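Local coordinates for protein cysteine protease (Listeria monocytogenes, PDB 5HU4) that cleaves the C-terminal sorting signal of surface proteins as a class A sortase, forming a thioester intermediate, and attaches them covalently to the cell wall, at residues T33-S36 with D37-M40. Numbering follows the deposited sequence.
Sequences TMRS and DQVM
In the loop that leaves strand 31-33 of the sortase beta fold on its way to strand 44-48, Gln38 reaches back to the backbone of Met34 and Arg35, while Arg35 clasps Asp37. Two amide N-H groups converge on Gln38 OE1. Arg35 N comes to 2.9 Å of Gln38 OE1 along a fairly straight bond. Met34 N bonds the same Gln38 OE1 at 3.0 Å on a more bent path. The Arg35 donor is tilted only modestly from the carbonyl plane, whereas that of Met34 stands well above it, so the two N-H groups share one oxygen from different elevations. Gln38 CG sits between its own backbone N and carbonyl carbon (chi1 68°), and the chain is extended beyond it, which turns the amide back over the loop. There Gln38 CD lies 3.6 Å from Thr33 CB, and NE2 donates to Pro46 O, fixing the rotation of the amide and tying the loop to strand 44-48.

The Arg35-Asp37 salt bridge is side-on and bidentate. Arg35 NE meets Asp37 OD1 at 2.9 Å. Arg35 NH2 meets Asp37 OD2 at 2.9 Å along a nearly straight bond (172°). Both oxygens are met on the syn side, though well out of the carboxylate plane. The guanidinium and carboxylate planes are 42° apart, so the pair is twisted rather than coplanar. A bend at chi3 brings the guanidinium round to Asp37, and Gln38 CB lies over one face, offset toward the rim, 3.9 Å from Arg35 NH2. Further bonds from NH1 to Ile98 O and from NH2 to Asn100 OD1 join this surface loop to the loop before strand 105-111. Together, side-chain-to-backbone bonds and a bidentate ion pair brace this irregular connection between two neighbouring antiparallel strands of the sortase sheet.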
ATOM      1  N   THR A  33      -7.610   2.757  -1.744  1.00 20.28           N
ATOM      2  CA  THR A  33      -7.731   3.632  -0.584  1.00 22.56           C
ATOM      3  C   THR A  33      -8.884   3.170   0.302  1.00 22.55           C
ATOM      4  O   THR A  33      -9.845   2.574  -0.186  1.00 20.55           O
ATOM      5  CB  THR A  33      -7.958   5.095  -0.999  1.00 20.81           C
ATOM      6  OG1 THR A  33      -9.210   5.208  -1.688  1.00 21.12           O
ATOM      7  CG2 THR A  33      -6.837   5.572  -1.909  1.00 20.72           C
ATOM      8  N   MET A  34      -8.791   3.447   1.599  1.00 22.09           N
ATOM      9  CA  MET A  34      -9.769   2.928   2.549  1.00 21.78           C
ATOM     10  C   MET A  34     -10.559   4.028   3.258  1.00 23.92           C
ATOM     11  O   MET A  34     -11.589   3.758   3.876  1.00 28.27           O
ATOM     12  CB  MET A  34      -9.074   2.031   3.573  1.00 21.01           C
ATOM     13  CG  MET A  34      -8.523   0.751   2.966  1.00 22.83           C
ATOM     14  SD  MET A  34      -7.772  -0.349   4.177  1.00 33.23           S
ATOM     15  CE  MET A  34      -9.092  -1.535   4.406  1.00 24.19           C
ATOM     16  N   ARG A  35     -10.075   5.263   3.174  1.00 20.93           N
ATOM     17  CA  ARG A  35     -10.844   6.406   3.653  1.00 21.70           C
ATOM     18  C   ARG A  35     -11.001   7.437   2.542  1.00 24.70           C
ATOM     19  O   ARG A  35     -10.100   7.628   1.727  1.00 23.33           O
ATOM     20  CB  ARG A  35     -10.188   7.053   4.875  1.00 23.13           C
ATOM     21  CG  ARG A  35      -9.802   6.089   5.981  1.00 25.67           C
ATOM     22  CD  ARG A  35      -9.590   6.827   7.297  1.00 26.33           C
ATOM     23  NE  ARG A  35      -8.998   8.146   7.093  1.00 25.28           N
ATOM     24  CZ  ARG A  35      -7.690   8.384   7.071  1.00 25.40           C
ATOM     25  NH1 ARG A  35      -6.830   7.390   7.242  1.00 25.00           N
ATOM     26  NH2 ARG A  35      -7.244   9.616   6.875  1.00 23.07           N
ATOM     27  N   SER A  36     -12.152   8.099   2.519  1.00 23.66           N
ATOM     28  CA  SER A  36     -12.444   9.104   1.505  1.00 22.38           C
ATOM     29  C   SER A  36     -11.539  10.326   1.635  1.00 26.21           C
ATOM     30  O   SER A  36     -11.348  11.074   0.675  1.00 28.57           O
ATOM     31  CB  SER A  36     -13.910   9.535   1.593  1.00 26.91           C
ATOM     32  OG  SER A  36     -14.163  10.221   2.809  1.00 24.33           O
ATOM     33  N   ASP A  37     -10.969  10.511   2.821  1.00 25.13           N
ATOM     34  CA  ASP A  37     -10.276  11.751   3.155  1.00 26.05           C
ATOM     35  C   ASP A  37      -8.751  11.664   3.095  1.00 27.49           C
ATOM     36  O   ASP A  37      -8.075  12.692   3.116  1.00 28.26           O
ATOM     37  CB  ASP A  37     -10.688  12.206   4.553  1.00 27.71           C
ATOM     38  CG  ASP A  37     -10.100  11.333   5.646  1.00 32.91           C
ATOM     39  OD1 ASP A  37     -10.654  10.243   5.906  1.00 30.91           O
ATOM     40  OD2 ASP A  37      -9.077  11.737   6.239  1.00 33.76           O
ATOM     41  N   GLN A  38      -8.213  10.449   3.027  1.00 26.79           N
ATOM     42  CA  GLN A  38      -6.768  10.256   3.144  1.00 26.05           C
ATOM     43  C   GLN A  38      -5.985  10.962   2.036  1.00 21.49           C
ATOM     44  O   GLN A  38      -6.419  11.022   0.885  1.00 21.12           O
ATOM     45  CB  GLN A  38      -6.428   8.762   3.164  1.00 23.03           C
ATOM     46  CG  GLN A  38      -6.685   8.020   1.863  1.00 21.81           C
ATOM     47  CD  GLN A  38      -6.493   6.521   2.007  1.00 22.82           C
ATOM     48  OE1 GLN A  38      -7.324   5.831   2.600  1.00 23.00           O
ATOM     49  NE2 GLN A  38      -5.388   6.011   1.473  1.00 21.70           N
ATOM     50  N   VAL A  39      -4.832  11.510   2.409  1.00 22.35           N
ATOM     51  CA  VAL A  39      -3.981  12.260   1.491  1.00 22.14           C
ATOM     52  C   VAL A  39      -2.574  11.666   1.473  1.00 23.53           C
ATOM     53  O   VAL A  39      -2.045  11.280   2.516  1.00 23.11           O
ATOM     54  CB  VAL A  39      -3.906  13.756   1.884  1.00 23.42           C
ATOM     55  CG1 VAL A  39      -3.127  14.549   0.847  1.00 22.53           C
ATOM     56  CG2 VAL A  39      -5.303  14.334   2.056  1.00 19.14           C
ATOM     57  N   MET A  40      -1.973  11.589   0.288  1.00 22.75           N
ATOM     58  CA  MET A  40      -0.621  11.055   0.154  1.00 24.20           C
ATOM     59  C   MET A  40       0.407  11.940   0.851  1.00 25.72           C
ATOM     60  O   MET A  40       0.390  13.162   0.704  1.00 25.92           O
ATOM     61  CB  MET A  40      -0.249  10.891  -1.321  1.00 24.66           C
ATOM     62  CG  MET A  40      -0.926   9.716  -2.007  1.00 22.08           C
ATOM     63  SD  MET A  40      -0.298   9.433  -3.674  1.00 24.15           S
ATOM     64  CE  MET A  40      -1.383   8.121  -4.230  1.00 23.97           C
TER